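Local coordinates for protein response regulator aspartate phosphatase H (Bacillus subtilis, PDB 3Q15) that dephosphorylates the response regulator Spo0F and also acts on ComA, so controlling both sporulation and competence and separating them in time, at residues 60-69 against 84-92; 113-121 against 370-378. All coordinates share one frame; numbering follows the deposited sequence.

Contact 1. Residues 60-69 against 84-92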
ATOM      1  N   PHE A  60      -8.551  29.469 -15.603  1.00 47.31           N
ATOM      2  CA  PHE A  60      -9.740  29.412 -16.443  1.00 50.30           C
ATOM      3  C   PHE A  60     -10.986  29.318 -15.569  1.00 48.86           C
ATOM      4  O   PHE A  60     -11.982  30.004 -15.805  1.00 48.94           O
ATOM      5  CB  PHE A  60      -9.656  28.215 -17.397  1.00 48.50           C
ATOM      6  CG  PHE A  60     -10.801  28.122 -18.371  1.00 46.41           C
ATOM      7  CD1 PHE A  60     -10.858  28.957 -19.475  1.00 45.26           C
ATOM      8  CD2 PHE A  60     -11.805  27.183 -18.194  1.00 45.50           C
ATOM      9  CE1 PHE A  60     -11.908  28.870 -20.376  1.00 46.58           C
ATOM     10  CE2 PHE A  60     -12.857  27.091 -19.091  1.00 47.16           C
ATOM     11  CZ  PHE A  60     -12.908  27.935 -20.184  1.00 46.91           C
ATOM     12  N   ARG A  61     -10.916  28.466 -14.553  1.00 43.73           N
ATOM     13  CA  ARG A  61     -12.013  28.307 -13.610  1.00 43.03           C
ATOM     14  C   ARG A  61     -12.269  29.625 -12.886  1.00 46.31           C
ATOM     15  O   ARG A  61     -13.417  30.002 -12.655  1.00 49.57           O
ATOM     16  CB  ARG A  61     -11.692  27.193 -12.611  1.00 41.67           C
ATOM     17  CG  ARG A  61     -12.796  26.911 -11.615  1.00 43.36           C
ATOM     18  CD  ARG A  61     -14.119  26.618 -12.307  1.00 43.37           C
ATOM     19  NE  ARG A  61     -15.167  26.314 -11.336  1.00 41.44           N
ATOM     20  CZ  ARG A  61     -15.902  27.236 -10.726  1.00 42.33           C
ATOM     21  NH1 ARG A  61     -15.709  28.519 -10.995  1.00 43.98           N
ATOM     22  NH2 ARG A  61     -16.831  26.879  -9.851  1.00 43.41           N
ATOM     23  N   HIS A  62     -11.193  30.326 -12.543  1.00 44.26           N
ATOM     24  CA  HIS A  62     -11.292  31.628 -11.894  1.00 48.84           C
ATOM     25  C   HIS A  62     -12.006  32.639 -12.787  1.00 53.21           C
ATOM     26  O   HIS A  62     -12.786  33.462 -12.308  1.00 55.10           O
ATOM     27  CB  HIS A  62      -9.902  32.147 -11.519  1.00 50.25           C
ATOM     28  CG  HIS A  62      -9.911  33.513 -10.904  1.00 52.15           C
ATOM     29  ND1 HIS A  62      -9.929  33.716  -9.540  1.00 53.92           N
ATOM     30  CD2 HIS A  62      -9.904  34.745 -11.466  1.00 55.53           C
ATOM     31  CE1 HIS A  62      -9.932  35.014  -9.290  1.00 56.57           C
ATOM     32  NE2 HIS A  62      -9.918  35.660 -10.442  1.00 56.50           N
ATOM     33  N   GLN A  63     -11.731  32.577 -14.086  1.00 51.59           N
ATOM     34  CA  GLN A  63     -12.356  33.490 -15.038  1.00 52.97           C
ATOM     35  C   GLN A  63     -13.841  33.169 -15.208  1.00 53.58           C
ATOM     36  O   GLN A  63     -14.668  34.068 -15.354  1.00 52.50           O
ATOM     37  CB  GLN A  63     -11.639  33.442 -16.390  1.00 52.69           C
ATOM     38  CG  GLN A  63     -12.148  34.468 -17.396  1.00 56.51           C
ATOM     39  CD  GLN A  63     -11.960  35.899 -16.917  1.00 62.47           C
ATOM     40  OE1 GLN A  63     -10.933  36.237 -16.329  1.00 64.02           O
ATOM     41  NE2 GLN A  63     -12.958  36.744 -17.161  1.00 65.03           N
ATOM     42  N   LEU A  64     -14.174  31.883 -15.186  1.00 52.37           N
ATOM     43  CA  LEU A  64     -15.569  31.465 -15.230  1.00 52.72           C
ATOM     44  C   LEU A  64     -16.349  32.079 -14.076  1.00 53.90           C
ATOM     45  O   LEU A  64     -17.490  32.499 -14.245  1.00 57.45           O
ATOM     46  CB  LEU A  64     -15.681  29.938 -15.183  1.00 49.28           C
ATOM     47  CG  LEU A  64     -15.375  29.190 -16.481  1.00 49.44           C
ATOM     48  CD1 LEU A  64     -15.474  27.687 -16.277  1.00 48.72           C
ATOM     49  CD2 LEU A  64     -16.315  29.641 -17.592  1.00 53.43           C
ATOM     50  N   MET A  65     -15.729  32.128 -12.900  1.00 53.44           N
ATOM     51  CA  MET A  65     -16.373  32.715 -11.730  1.00 55.56           C
ATOM     52  C   MET A  65     -16.711  34.184 -11.968  1.00 54.46           C
ATOM     53  O   MET A  65     -17.810  34.636 -11.649  1.00 58.65           O
ATOM     54  CB  MET A  65     -15.485  32.582 -10.494  1.00 55.02           C
ATOM     55  CG  MET A  65     -16.020  33.339  -9.289  1.00 55.50           C
ATOM     56  SD  MET A  65     -14.886  33.306  -7.894  1.00 62.09           S
ATOM     57  CE  MET A  65     -13.470  34.159  -8.587  1.00 45.90           C
ATOM     58  N   LEU A  66     -15.756  34.920 -12.527  1.00 50.92           N
ATOM     59  CA  LEU A  66     -15.963  36.324 -12.862  1.00 52.58           C
ATOM     60  C   LEU A  66     -17.048  36.489 -13.925  1.00 53.69           C
ATOM     61  O   LEU A  66     -17.867  37.402 -13.846  1.00 61.93           O
ATOM     62  CB  LEU A  66     -14.654  36.963 -13.337  1.00 53.04           C
ATOM     63  CG  LEU A  66     -13.467  36.900 -12.370  1.00 53.22           C
ATOM     64  CD1 LEU A  66     -12.201  37.425 -13.029  1.00 53.66           C
ATOM     65  CD2 LEU A  66     -13.761  37.665 -11.084  1.00 54.61           C
ATOM     66  N   ASP A  67     -17.056  35.604 -14.917  1.00 62.38           N
ATOM     67  CA  ASP A  67     -18.025  35.701 -16.007  1.00 70.93           C
ATOM     68  C   ASP A  67     -19.454  35.413 -15.550  1.00 73.06           C
ATOM     69  O   ASP A  67     -20.412  35.800 -16.218  1.00 76.32           O
ATOM     70  CB  ASP A  67     -17.653  34.764 -17.160  1.00 72.17           C
ATOM     71  CG  ASP A  67     -16.343  35.144 -17.829  1.00 74.53           C
ATOM     72  OD1 ASP A  67     -15.882  36.289 -17.646  1.00 75.27           O
ATOM     73  OD2 ASP A  67     -15.777  34.292 -18.546  1.00 76.34           O
ATOM     74  N   TYR A  68     -19.594  34.729 -14.418  1.00 72.06           N
ATOM     75  CA  TYR A  68     -20.915  34.355 -13.917  1.00 75.74           C
ATOM     76  C   TYR A  68     -21.395  35.264 -12.789  1.00 77.39           C
ATOM     77  O   TYR A  68     -22.463  35.044 -12.218  1.00 78.41           O
ATOM     78  CB  TYR A  68     -20.931  32.891 -13.464  1.00 75.42           C
ATOM     79  CG  TYR A  68     -21.142  31.897 -14.588  1.00 80.28           C
ATOM     80  CD1 TYR A  68     -22.406  31.395 -14.868  1.00 81.96           C
ATOM     81  CD2 TYR A  68     -20.079  31.465 -15.372  1.00 81.08           C
ATOM     82  CE1 TYR A  68     -22.606  30.490 -15.894  1.00 83.36           C
ATOM     83  CE2 TYR A  68     -20.269  30.559 -16.400  1.00 82.10           C
ATOM     84  CZ  TYR A  68     -21.535  30.075 -16.656  1.00 82.72           C
ATOM     85  OH  TYR A  68     -21.728  29.173 -17.678  1.00 81.80           O
ATOM     86  N   LEU A  69     -20.603  36.284 -12.472  1.00 77.72           N
ATOM     87  CA  LEU A  69     -20.969  37.238 -11.430  1.00 75.44           C
ATOM     88  C   LEU A  69     -21.333  38.599 -12.016  1.00 78.04           C
ATOM     89  O   LEU A  69     -21.672  39.528 -11.282  1.00 78.85           O
ATOM     90  CB  LEU A  69     -19.838  37.388 -10.406  1.00 69.98           C
ATOM     91  CG  LEU A  69     -19.589  36.212  -9.456  1.00 67.49           C
ATOM     92  CD1 LEU A  69     -18.389  36.487  -8.566  1.00 63.82           C
ATOM     93  CD2 LEU A  69     -20.825  35.919  -8.614  1.00 65.58           C
ATOM     94  N   LEU A  84     -25.599  28.713  -8.095  1.00 54.32           N
ATOM     95  CA  LEU A  84     -24.628  29.302  -9.004  1.00 58.96           C
ATOM     96  C   LEU A  84     -23.520  28.303  -9.323  1.00 60.94           C
ATOM     97  O   LEU A  84     -23.004  28.266 -10.441  1.00 61.82           O
ATOM     98  CB  LEU A  84     -24.040  30.574  -8.393  1.00 62.15           C
ATOM     99  CG  LEU A  84     -23.335  31.541  -9.343  1.00 63.98           C
ATOM    100  CD1 LEU A  84     -24.276  31.997 -10.450  1.00 63.18           C
ATOM    101  CD2 LEU A  84     -22.795  32.736  -8.577  1.00 66.79           C
ATOM    102  N   LEU A  85     -23.166  27.490  -8.334  1.00 59.21           N
ATOM    103  CA  LEU A  85     -22.112  26.495  -8.487  1.00 57.08           C
ATOM    104  C   LEU A  85     -22.508  25.425  -9.504  1.00 58.15           C
ATOM    105  O   LEU A  85     -21.711  25.045 -10.360  1.00 56.81           O
ATOM    106  CB  LEU A  85     -21.787  25.858  -7.131  1.00 53.34           C
ATOM    107  CG  LEU A  85     -20.373  25.331  -6.892  1.00 52.25           C
ATOM    108  CD1 LEU A  85     -19.321  26.303  -7.410  1.00 50.01           C
ATOM    109  CD2 LEU A  85     -20.167  25.047  -5.409  1.00 49.94           C
ATOM    110  N   GLU A  86     -23.745  24.946  -9.410  1.00 59.50           N
ATOM    111  CA  GLU A  86     -24.240  23.928 -10.329  1.00 63.44           C
ATOM    112  C   GLU A  86     -24.307  24.478 -11.754  1.00 63.77           C
ATOM    113  O   GLU A  86     -24.142  23.743 -12.729  1.00 62.29           O
ATOM    114  CB  GLU A  86     -25.615  23.427  -9.878  1.00 68.70           C
ATOM    115  CG  GLU A  86     -26.182  22.285 -10.706  1.00 72.40           C
ATOM    116  CD  GLU A  86     -26.830  22.760 -11.991  1.00 77.63           C
ATOM    117  OE1 GLU A  86     -27.223  23.944 -12.054  1.00 80.24           O
ATOM    118  OE2 GLU A  86     -26.947  21.950 -12.936  1.00 78.29           O
ATOM    119  N   THR A  87     -24.543  25.781 -11.860  1.00 62.93           N
ATOM    120  CA  THR A  87     -24.641  26.451 -13.151  1.00 63.39           C
ATOM    121  C   THR A  87     -23.297  26.443 -13.872  1.00 59.33           C
ATOM    122  O   THR A  87     -23.227  26.263 -15.085  1.00 56.80           O
ATOM    123  CB  THR A  87     -25.135  27.905 -12.986  1.00 64.34           C
ATOM    124  OG1 THR A  87     -26.430  27.904 -12.371  1.00 68.01           O
ATOM    125  CG2 THR A  87     -25.227  28.605 -14.333  1.00 65.96           C
ATOM    126  N   ILE A  88     -22.226  26.636 -13.114  1.00 59.94           N
ATOM    127  CA  ILE A  88     -20.888  26.687 -13.686  1.00 58.14           C
ATOM    128  C   ILE A  88     -20.302  25.297 -13.933  1.00 54.55           C
ATOM    129  O   ILE A  88     -19.676  25.061 -14.962  1.00 55.56           O
ATOM    130  CB  ILE A  88     -19.935  27.497 -12.788  1.00 56.13           C
ATOM    131  CG1 ILE A  88     -20.388  28.956 -12.724  1.00 57.34           C
ATOM    132  CG2 ILE A  88     -18.503  27.408 -13.296  1.00 58.12           C
ATOM    133  CD1 ILE A  88     -19.493  29.842 -11.881  1.00 59.18           C
ATOM    134  N   GLU A  89     -20.510  24.383 -12.992  1.00 54.62           N
ATOM    135  CA  GLU A  89     -19.871  23.066 -13.044  1.00 54.45           C
ATOM    136  C   GLU A  89     -20.478  22.109 -14.073  1.00 56.83           C
ATOM    137  O   GLU A  89     -19.754  21.417 -14.790  1.00 56.09           O
ATOM    138  CB  GLU A  89     -19.887  22.413 -11.661  1.00 52.28           C
ATOM    139  CG  GLU A  89     -19.062  23.141 -10.628  1.00 54.93           C
ATOM    140  CD  GLU A  89     -19.052  22.432  -9.291  1.00 55.57           C
ATOM    141  OE1 GLU A  89     -18.310  22.882  -8.398  1.00 49.02           O
ATOM    142  OE2 GLU A  89     -19.783  21.428  -9.135  1.00 60.47           O
ATOM    143  N   THR A  90     -21.803  22.066 -14.134  1.00 60.05           N
ATOM    144  CA  THR A  90     -22.499  21.141 -15.025  1.00 63.28           C
ATOM    145  C   THR A  90     -21.992  21.192 -16.469  1.00 62.52           C
ATOM    146  O   THR A  90     -21.669  20.155 -17.045  1.00 66.20           O
ATOM    147  CB  THR A  90     -24.024  21.352 -14.984  1.00 68.28           C
ATOM    148  OG1 THR A  90     -24.497  21.115 -13.653  1.00 70.11           O
ATOM    149  CG2 THR A  90     -24.724  20.398 -15.943  1.00 70.94           C
ATOM    150  N   PRO A  91     -21.913  22.396 -17.057  1.00 61.87           N
ATOM    151  CA  PRO A  91     -21.403  22.514 -18.428  1.00 64.37           C
ATOM    152  C   PRO A  91     -19.897  22.275 -18.508  1.00 63.33           C
ATOM    153  O   PRO A  91     -19.352  22.152 -19.607  1.00 63.79           O
ATOM    154  CB  PRO A  91     -21.712  23.971 -18.795  1.00 64.12           C
ATOM    155  CG  PRO A  91     -22.708  24.433 -17.788  1.00 63.05           C
ATOM    156  CD  PRO A  91     -22.387  23.690 -16.541  1.00 61.08           C
ATOM    157  N   GLN A  92     -19.236  22.213 -17.356  1.00 49.40           N
ATOM    158  CA  GLN A  92     -17.791  22.041 -17.320  1.00 47.23           C
ATOM    159  C   GLN A  92     -17.389  20.751 -16.612  1.00 50.78           C
ATOM    160  O   GLN A  92     -16.560  20.764 -15.700  1.00 51.91           O
ATOM    161  CB  GLN A  92     -17.132  23.242 -16.642  1.00 45.19           C
ATOM    162  CG  GLN A  92     -17.322  24.554 -17.386  1.00 52.19           C
ATOM    163  CD  GLN A  92     -16.510  24.621 -18.666  1.00 53.91           C
ATOM    164  OE1 GLN A  92     -15.611  23.810 -18.884  1.00 56.69           O
ATOM    165  NE2 GLN A  92     -16.821  25.592 -19.518  1.00 52.30           N
TER
HETATM  166  O   HOH W   1     -16.448  24.357  -9.252  1.00 67.52           O

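Contact 2. Residues 113-121 against 370-378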
ATOM      1  N   ASP A 113       5.398  14.897   1.155  1.00 39.64           N
ATOM      2  CA  ASP A 113       6.601  15.707   1.342  1.00 42.33           C
ATOM      3  C   ASP A 113       6.860  16.099   2.797  1.00 43.70           C
ATOM      4  O   ASP A 113       7.993  16.409   3.170  1.00 44.92           O
ATOM      5  CB  ASP A 113       6.550  16.956   0.463  1.00 43.75           C
ATOM      6  CG  ASP A 113       6.759  16.640  -1.001  1.00 47.97           C
ATOM      7  OD1 ASP A 113       7.351  15.579  -1.295  1.00 48.04           O
ATOM      8  OD2 ASP A 113       6.336  17.448  -1.856  1.00 47.16           O
ATOM      9  N   GLN A 114       5.814  16.094   3.615  1.00 41.39           N
ATOM     10  CA  GLN A 114       5.989  16.362   5.036  1.00 44.89           C
ATOM     11  C   GLN A 114       5.946  15.060   5.826  1.00 42.65           C
ATOM     12  O   GLN A 114       5.775  15.061   7.041  1.00 44.78           O
ATOM     13  CB  GLN A 114       4.953  17.363   5.548  1.00 47.30           C
ATOM     14  CG  GLN A 114       3.525  16.856   5.602  1.00 49.27           C
ATOM     15  CD  GLN A 114       2.580  17.897   6.178  1.00 53.22           C
ATOM     16  OE1 GLN A 114       2.983  19.028   6.441  1.00 55.90           O
ATOM     17  NE2 GLN A 114       1.321  17.521   6.379  1.00 52.73           N
ATOM     18  N   LYS A 115       6.096  13.951   5.110  1.00 42.43           N
ATOM     19  CA  LYS A 115       6.176  12.626   5.714  1.00 44.59           C
ATOM     20  C   LYS A 115       4.911  12.216   6.466  1.00 43.05           C
ATOM     21  O   LYS A 115       4.959  11.375   7.361  1.00 45.47           O
ATOM     22  CB  LYS A 115       7.408  12.520   6.626  1.00 48.44           C
ATOM     23  CG  LYS A 115       8.720  12.870   5.933  1.00 52.78           C
ATOM     24  CD  LYS A 115       9.927  12.648   6.839  1.00 58.57           C
ATOM     25  CE  LYS A 115      10.261  11.172   6.969  1.00 62.27           C
ATOM     26  NZ  LYS A 115      10.605  10.566   5.649  1.00 67.13           N
ATOM     27  N   GLU A 116       3.783  12.817   6.107  1.00 39.06           N
ATOM     28  CA  GLU A 116       2.495  12.367   6.618  1.00 37.84           C
ATOM     29  C   GLU A 116       1.993  11.280   5.677  1.00 41.29           C
ATOM     30  O   GLU A 116       1.133  11.525   4.831  1.00 42.59           O
ATOM     31  CB  GLU A 116       1.498  13.524   6.687  1.00 39.75           C
ATOM     32  CG  GLU A 116       1.814  14.570   7.745  1.00 40.42           C
ATOM     33  CD  GLU A 116       1.487  14.098   9.147  1.00 46.48           C
ATOM     34  OE1 GLU A 116       0.980  12.964   9.289  1.00 43.56           O
ATOM     35  OE2 GLU A 116       1.728  14.862  10.106  1.00 53.43           O
ATOM     36  N   TYR A 117       2.545  10.080   5.819  1.00 35.68           N
ATOM     37  CA  TYR A 117       2.341   9.030   4.828  1.00 38.36           C
ATOM     38  C   TYR A 117       0.920   8.476   4.800  1.00 37.59           C
ATOM     39  O   TYR A 117       0.360   8.244   3.729  1.00 36.35           O
ATOM     40  CB  TYR A 117       3.357   7.902   5.023  1.00 41.39           C
ATOM     41  CG  TYR A 117       4.782   8.320   4.731  1.00 43.27           C
ATOM     42  CD1 TYR A 117       5.058   9.282   3.769  1.00 34.23           C
ATOM     43  CD2 TYR A 117       5.847   7.764   5.426  1.00 47.29           C
ATOM     44  CE1 TYR A 117       6.349   9.670   3.497  1.00 42.81           C
ATOM     45  CE2 TYR A 117       7.148   8.149   5.165  1.00 49.76           C
ATOM     46  CZ  TYR A 117       7.393   9.099   4.200  1.00 47.64           C
ATOM     47  OH  TYR A 117       8.686   9.481   3.938  1.00 47.06           O
ATOM     48  N   VAL A 118       0.344   8.260   5.976  1.00 36.16           N
ATOM     49  CA  VAL A 118      -1.027   7.783   6.062  1.00 38.12           C
ATOM     50  C   VAL A 118      -1.978   8.771   5.380  1.00 40.74           C
ATOM     51  O   VAL A 118      -2.811   8.380   4.559  1.00 39.66           O
ATOM     52  CB  VAL A 118      -1.438   7.529   7.520  1.00 41.48           C
ATOM     53  CG1 VAL A 118      -2.942   7.356   7.632  1.00 35.15           C
ATOM     54  CG2 VAL A 118      -0.703   6.303   8.064  1.00 41.76           C
ATOM     55  N   GLU A 119      -1.833  10.051   5.703  1.00 40.79           N
ATOM     56  CA  GLU A 119      -2.605  11.087   5.030  1.00 39.67           C
ATOM     57  C   GLU A 119      -2.393  11.024   3.519  1.00 39.01           C
ATOM     58  O   GLU A 119      -3.354  11.050   2.754  1.00 37.09           O
ATOM     59  CB  GLU A 119      -2.242  12.478   5.563  1.00 40.45           C
ATOM     60  CG  GLU A 119      -2.573  12.681   7.038  1.00 42.82           C
ATOM     61  CD  GLU A 119      -4.053  12.502   7.335  1.00 44.75           C
ATOM     62  OE1 GLU A 119      -4.880  13.031   6.567  1.00 46.74           O
ATOM     63  OE2 GLU A 119      -4.394  11.827   8.330  1.00 43.60           O
ATOM     64  N   ALA A 120      -1.134  10.934   3.094  1.00 39.46           N
ATOM     65  CA  ALA A 120      -0.808  10.888   1.668  1.00 38.95           C
ATOM     66  C   ALA A 120      -1.541   9.760   0.951  1.00 38.51           C
ATOM     67  O   ALA A 120      -2.158   9.974  -0.090  1.00 36.35           O
ATOM     68  CB  ALA A 120       0.700  10.760   1.458  1.00 33.51           C
ATOM     69  N   ILE A 121      -1.461   8.559   1.512  1.00 40.31           N
ATOM     70  CA  ILE A 121      -2.123   7.389   0.939  1.00 38.47           C
ATOM     71  C   ILE A 121      -3.611   7.660   0.722  1.00 38.58           C
ATOM     72  O   ILE A 121      -4.159   7.384  -0.349  1.00 35.67           O
ATOM     73  CB  ILE A 121      -1.927   6.150   1.847  1.00 38.60           C
ATOM     74  CG1 ILE A 121      -0.447   5.752   1.880  1.00 39.17           C
ATOM     75  CG2 ILE A 121      -2.784   4.980   1.383  1.00 35.00           C
ATOM     76  CD1 ILE A 121      -0.088   4.762   2.983  1.00 38.08           C
ATOM     77  N   LEU A 370      13.979   3.456  10.749  1.00 35.63           N
ATOM     78  CA  LEU A 370      12.582   3.083  10.939  1.00 35.06           C
ATOM     79  C   LEU A 370      11.791   4.146  11.698  1.00 40.98           C
ATOM     80  O   LEU A 370      10.677   4.481  11.309  1.00 42.83           O
ATOM     81  CB  LEU A 370      12.483   1.738  11.659  1.00 37.09           C
ATOM     82  CG  LEU A 370      12.728   0.518  10.766  1.00 40.53           C
ATOM     83  CD1 LEU A 370      12.837  -0.755  11.589  1.00 41.86           C
ATOM     84  CD2 LEU A 370      11.626   0.399   9.719  1.00 40.45           C
ATOM     85  N   LYS A 371      12.366   4.679  12.777  1.00 44.07           N
ATOM     86  CA  LYS A 371      11.674   5.690  13.575  1.00 41.78           C
ATOM     87  C   LYS A 371      11.394   6.950  12.759  1.00 38.89           C
ATOM     88  O   LYS A 371      10.350   7.588  12.910  1.00 37.47           O
ATOM     89  CB  LYS A 371      12.473   6.045  14.838  1.00 41.28           C
ATOM     90  CG  LYS A 371      12.573   4.924  15.855  1.00 45.54           C
ATOM     91  CD  LYS A 371      13.082   5.455  17.184  1.00 55.29           C
ATOM     92  CE  LYS A 371      12.967   4.417  18.289  1.00 61.68           C
ATOM     93  NZ  LYS A 371      13.411   4.961  19.606  1.00 64.09           N
ATOM     94  N   GLY A 372      12.332   7.308  11.892  1.00 36.62           N
ATOM     95  CA  GLY A 372      12.170   8.484  11.060  1.00 43.42           C
ATOM     96  C   GLY A 372      11.123   8.312   9.975  1.00 44.25           C
ATOM     97  O   GLY A 372      10.715   9.285   9.345  1.00 47.54           O
ATOM     98  N   GLU A 373      10.689   7.072   9.757  1.00 42.69           N
ATOM     99  CA  GLU A 373       9.703   6.771   8.721  1.00 43.86           C
ATOM    100  C   GLU A 373       8.279   6.965   9.234  1.00 41.23           C
ATOM    101  O   GLU A 373       7.338   7.036   8.450  1.00 43.83           O
ATOM    102  CB  GLU A 373       9.864   5.329   8.219  1.00 44.31           C
ATOM    103  CG  GLU A 373      11.221   4.990   7.618  1.00 47.90           C
ATOM    104  CD  GLU A 373      11.306   3.539   7.134  1.00 54.87           C
ATOM    105  OE1 GLU A 373      12.433   3.055   6.889  1.00 54.15           O
ATOM    106  OE2 GLU A 373      10.249   2.880   6.993  1.00 57.32           O
ATOM    107  N   CYS A 374       8.124   7.038  10.552  1.00 41.16           N
ATOM    108  CA  CYS A 374       6.805   7.164  11.160  1.00 41.48           C
ATOM    109  C   CYS A 374       6.751   8.369  12.091  1.00 43.57           C
ATOM    110  O   CYS A 374       7.182   8.296  13.245  1.00 43.56           O
ATOM    111  CB  CYS A 374       6.465   5.894  11.934  1.00 42.34           C
ATOM    112  SG  CYS A 374       4.861   5.907  12.756  1.00 48.64           S
ATOM    113  N   LEU A 375       6.219   9.478  11.586  1.00 42.78           N
ATOM    114  CA  LEU A 375       6.182  10.713  12.357  1.00 47.97           C
ATOM    115  C   LEU A 375       4.780  11.055  12.847  1.00 48.03           C
ATOM    116  O   LEU A 375       4.617  11.937  13.687  1.00 53.83           O
ATOM    117  CB  LEU A 375       6.753  11.876  11.543  1.00 52.21           C
ATOM    118  CG  LEU A 375       8.195  11.697  11.065  1.00 52.93           C
ATOM    119  CD1 LEU A 375       8.644  12.900  10.247  1.00 52.47           C
ATOM    120  CD2 LEU A 375       9.131  11.462  12.244  1.00 53.26           C
ATOM    121  N   TYR A 376       3.769  10.362  12.333  1.00 43.05           N
ATOM    122  CA  TYR A 376       2.395  10.627  12.760  1.00 41.28           C
ATOM    123  C   TYR A 376       2.105  10.023  14.131  1.00 41.51           C
ATOM    124  O   TYR A 376       2.927   9.282  14.682  1.00 37.92           O
ATOM    125  CB  TYR A 376       1.386  10.127  11.726  1.00 37.87           C
ATOM    126  CG  TYR A 376       1.633   8.716  11.238  1.00 41.75           C
ATOM    127  CD1 TYR A 376       1.245   7.616  11.994  1.00 41.46           C
ATOM    128  CD2 TYR A 376       2.236   8.485  10.008  1.00 39.18           C
ATOM    129  CE1 TYR A 376       1.462   6.323  11.540  1.00 42.09           C
ATOM    130  CE2 TYR A 376       2.460   7.199   9.547  1.00 38.52           C
ATOM    131  CZ  TYR A 376       2.069   6.122  10.314  1.00 40.00           C
ATOM    132  OH  TYR A 376       2.289   4.843   9.853  1.00 35.48           O
ATOM    133  N   ALA A 377       0.937  10.339  14.680  1.00 39.53           N
ATOM    134  CA  ALA A 377       0.608   9.898  16.029  1.00 41.97           C
ATOM    135  C   ALA A 377      -0.886   9.700  16.264  1.00 40.22           C
ATOM    136  O   ALA A 377      -1.422  10.162  17.266  1.00 46.75           O
ATOM    137  CB  ALA A 377       1.186  10.870  17.060  1.00 49.45           C
ATOM    138  N   TYR A 378      -1.554   9.009  15.346  1.00 38.97           N
ATOM    139  CA  TYR A 378      -2.950   8.648  15.548  1.00 41.64           C
ATOM    140  C   TYR A 378      -3.081   7.808  16.809  1.00 46.28           C
ATOM    141  O   TYR A 378      -4.071   7.900  17.535  1.00 47.82           O
ATOM    142  CB  TYR A 378      -3.482   7.850  14.360  1.00 42.48           C
ATOM    143  CG  TYR A 378      -3.224   8.477  13.013  1.00 44.60           C
ATOM    144  CD1 TYR A 378      -2.212   8.000  12.187  1.00 44.20           C
ATOM    145  CD2 TYR A 378      -4.001   9.533  12.558  1.00 45.14           C
ATOM    146  CE1 TYR A 378      -1.976   8.563  10.949  1.00 42.88           C
ATOM    147  CE2 TYR A 378      -3.772  10.103  11.320  1.00 45.79           C
ATOM    148  CZ  TYR A 378      -2.760   9.613  10.521  1.00 43.31           C
ATOM    149  OH  TYR A 378      -2.528  10.177   9.289  1.00 44.13           O
ATOM    150  OXT TYR A 378      -2.190   7.009  17.118  1.00 42.86           O
TER
HETATM  151  O   HOH W   2       5.869   9.268   8.646  1.00 39.62           O
HETATM  152  O   HOH W   3      -0.051  10.719   8.085  1.00 40.73           O

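Contact 1. Residues 60-69 against 84-92
In the N-terminal three-helix bundle domain, Arg61 and Leu64 at the end of helix 49-67, and Tyr68 just after it, pack against Ile88 of helix 81-89, which probably belongs to the linker toward the TPR domain. The two short helical segments run at 127° to each other, with axes 10.8 Å apart at closest approach. Ile88 is the wedge between them. Its CG1-CD1 arm serves Tyr68: CG1 sits over one face of the ring, 3.7 Å from the centroid, in a CH-pi contact, and CD1 lies against Tyr68 CB and CG. Its CG2 methyl lies over the centre of the Arg61 guanidinium, 3.7 Å from Arg61 CZ. CG1 is anti to the carbonyl carbon (chi1 -64°) and CG2 is anti to the backbone N, which sends the two branches to separate flat groups. At the edge of the guanidinium, in its plane, Leu85 CD1 comes to 3.5 Å from Arg61 NH2. Thr87 CG2 reaches Tyr68 CE1 obliquely at 3.6 Å. At one end Leu69 CD2 meets Leu84 CD2, side chains crossing at about a right angle. At the other, Leu64 CD1 rests on Gln92 CG; Gln92 is the N-cap of helix 93-113. No hydrogen bond joins the segments. Phe26 touches Ile88, Leu84 and Met65, while Tyr20 and Ile23 of helix 9-24 touch Arg61. Glu89 forms a salt bridge with Arg24. Arg61 NH2 is 4.5 Å from Glu89 OE1, too far for a salt bridge. One water bridges Arg61 and Glu89: it accepts from Arg61 NH2 at 2.6 Å and donates to Glu89 OE1 at 2.5 Å.

Contact 2. Residues 113-121 against 370-378
The C-terminal tail after helix 352-372 crosses the turn between helices 93-113 and 117-128, within the predicted first TPR, where Val118 meets Tyr376 and Tyr378. A Schellman motif with Lys115 at C-prime ends helix 93-113, and Glu116 occupies the N-cap position of helix 117-128. From CB, Tyr378 turns CG anti to the carbonyl carbon (chi1 -51°), which directs the ring at the start of helix 117-128. Tyr378 CE1 packs on Val118 CB at 3.6 Å, and Tyr378 CE2 lies 3.5 Å from Glu119 OE2. Tyr378 CZ faces the same oxygen. At the tip, Tyr378 OH donates to Glu119 OE2 at 2.7 Å, meeting it on the anti side, 18° out of the carboxylate plane. Val118 CG1 is 3.3 Å from Tyr378 OH. Val118 also turns CG2 over one face of the Tyr376 ring, 3.9 Å from its centroid. Cys374 SG covers the opposite face. The hydroxyl of Tyr376 hydrogen-bonds to His158 of the second subunit, whose His204 and Tyr192 hold the terminal carboxylate at the subunit interface. Water 2 bridges Lys115 O, Glu373 O and Leu375 N. Water 3 accepts from Glu119 N and donates to Glu116 OE1 and, at 2.8 Å, to Tyr378 OH.

From the N terminus, the chain builds the three-helix bundle with helices 9-24, 28-41 and 49-67. Contact 1 then closes a short loop, partly unmodelled, by bringing helix 81-89 back onto the end of helix 49-67. Helix 93-113 follows directly and ends at the turn that opens contact 2. Contact 2 closes only after 248 intervening residues, mostly helical, when the C-terminal tail returns to the turn before helix 117-128. The two are in series, neither nested nor crossed. The centres of contact 1 and contact 2 are about 37 Å apart, and the contacts do not touch. Contact 1 ties the bundle to what is probably the linker; contact 2 ties the predicted first TPR to the chain end, beside the second subunit.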